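Local coordinates for protein peptidyl-prolyl cis-trans isomerase cyclophilin-type (Toxoplasma gondii, PDB 3BO7) that probably speeds protein folding by catalysing cis-trans isomerisation of peptide bonds preceding proline, and is bound here to the immunosuppressant cyclosporin A, at residues V104-N109 against H133-R138. Numbering follows the deposited sequence.
Sequences VLSMAN and HTIFGR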
# COMPACT_ATOMS: atom_id res chain seq x y z
N VAL A 104 9.32 1.93 -1.28
CA VAL A 104 9.03 1.25 -0.02
C VAL A 104 7.51 1.11 0.13
O VAL A 104 6.76 2.09 -0.04
CB VAL A 104 9.67 1.99 1.19
CG1 VAL A 104 9.29 1.33 2.51
CG2 VAL A 104 11.20 2.06 1.06
N LEU A 105 7.05 -0.10 0.43
CA LEU A 105 5.63 -0.33 0.68
C LEU A 105 5.37 -0.40 2.18
O LEU A 105 5.94 -1.24 2.91
CB LEU A 105 5.11 -1.58 -0.04
CG LEU A 105 3.66 -2.01 0.26
CD1 LEU A 105 2.64 -0.98 -0.26
CD2 LEU A 105 3.33 -3.39 -0.31
N SER A 106 4.51 0.49 2.65
CA SER A 106 4.30 0.68 4.07
C SER A 106 2.82 0.93 4.42
O SER A 106 2.02 1.26 3.54
CB SER A 106 5.18 1.84 4.53
OG SER A 106 5.22 1.91 5.94
N MET A 107 2.47 0.74 5.69
CA MET A 107 1.08 0.90 6.16
C MET A 107 0.75 2.33 6.60
O MET A 107 1.46 2.92 7.40
CB MET A 107 0.77 -0.06 7.32
CG MET A 107 0.61 -1.53 6.96
SD MET A 107 -0.67 -1.88 5.72
CE MET A 107 -2.18 -1.39 6.57
N ALA A 108 -0.34 2.87 6.08
CA ALA A 108 -0.95 4.07 6.64
C ALA A 108 -1.69 3.70 7.94
O ALA A 108 -2.17 2.57 8.10
CB ALA A 108 -1.88 4.69 5.63
N ASN A 109 -1.81 4.66 8.86
CA ASN A 109 -2.57 4.45 10.09
C ASN A 109 -3.04 5.76 10.72
O ASN A 109 -2.95 6.82 10.10
CB ASN A 109 -1.75 3.64 11.09
CG ASN A 109 -0.40 4.26 11.38
OD1 ASN A 109 -0.32 5.40 11.86
ND2 ASN A 109 0.66 3.52 11.10
N HIS A 133 5.21 3.33 11.11
CA HIS A 133 4.48 2.66 10.05
C HIS A 133 5.10 1.29 9.71
O HIS A 133 6.32 1.19 9.52
CB HIS A 133 4.41 3.57 8.81
CG HIS A 133 3.68 4.85 9.07
ND1 HIS A 133 2.32 4.99 8.88
CD2 HIS A 133 4.11 6.04 9.54
CE1 HIS A 133 1.95 6.21 9.22
NE2 HIS A 133 3.02 6.87 9.62
N THR A 134 4.27 0.26 9.66
CA THR A 134 4.71 -1.07 9.26
C THR A 134 5.10 -1.07 7.79
O THR A 134 4.24 -0.90 6.92
CB THR A 134 3.60 -2.14 9.46
OG1 THR A 134 3.24 -2.23 10.85
CG2 THR A 134 4.08 -3.51 8.97
N ILE A 135 6.39 -1.22 7.54
CA ILE A 135 6.91 -1.46 6.20
C ILE A 135 6.73 -2.94 5.98
O ILE A 135 7.20 -3.76 6.79
CB ILE A 135 8.42 -1.11 6.10
CG1 ILE A 135 8.61 0.40 6.11
CG2 ILE A 135 9.05 -1.74 4.83
CD1 ILE A 135 9.98 0.86 6.56
N PHE A 136 6.04 -3.31 4.90
CA PHE A 136 5.77 -4.71 4.66
C PHE A 136 6.12 -5.16 3.25
O PHE A 136 5.90 -6.32 2.88
CB PHE A 136 4.33 -5.09 5.07
CG PHE A 136 3.24 -4.46 4.22
CD1 PHE A 136 2.51 -5.24 3.32
CD2 PHE A 136 2.93 -3.11 4.33
CE1 PHE A 136 1.52 -4.68 2.54
CE2 PHE A 136 1.93 -2.55 3.55
CZ PHE A 136 1.22 -3.33 2.66
N GLY A 137 6.69 -4.26 2.46
CA GLY A 137 7.15 -4.63 1.14
C GLY A 137 7.98 -3.60 0.41
O GLY A 137 8.34 -2.55 0.96
N ARG A 138 8.30 -3.92 -0.84
CA ARG A 138 8.98 -3.01 -1.74
C ARG A 138 8.61 -3.30 -3.19
O ARG A 138 8.34 -4.44 -3.56
CB ARG A 138 10.50 -3.07 -1.56
CG ARG A 138 11.07 -4.47 -1.72
CD ARG A 138 12.58 -4.44 -1.87
NE ARG A 138 13.11 -5.77 -2.12
CZ ARG A 138 14.19 -6.03 -2.85
NH1 ARG A 138 14.87 -5.04 -3.42
NH2 ARG A 138 14.59 -7.28 -3.02
O HOH W 1 1.81 0.80 10.74
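A classic beta bulge marks the pairing of two antiparallel strands in the cyclophilin barrel: F136 and G137 both face L105. The evidence is a shared acceptor. L105 O takes F136 N at 2.9 Å and G137 N at 3.1 Å, and L105 N returns a bond to G137 O at 2.8 Å. The register slips by one residue here, and M107 N then bonds to T134 O.

The F136 ring packs against the bulge. With CG between its backbone N and carbonyl carbon (chi1 67°), the ring lies beside strand 104-107, where the CD2 methyl of L105 sits over one face, 3.9 Å from the ring centroid and 27° off its normal, a CH-pi contact. M107, bent at chi2 and chi3, brings SD obliquely to F136 CE2 at 3.5 Å, a Met-aromatic contact. F34 and A30 of helix 28-39 also meet F136. On the face opposite L105, V104 CG1 touches I135 CG1, and S106 OG lies near T134 O, though it bonds to H99.

At the far end of the strand pair, H133, just before strand 135-138, donates from ND1 to M107 O at 2.7 Å, with the donor in the carbonyl plane and the oxygen near the ring plane; this bond and an edge-to-face contact with F120 help to set the rotation of the imidazole. A water accepts from N109 ND2, which also bonds to K132 O, and from T134 N, tying the two loop ends together. A108, N109 and H133 pack against modified side chains of the bound peptide, placing this end of the bulged strand pair at the cyclosporin-binding groove typical of cyclophilins.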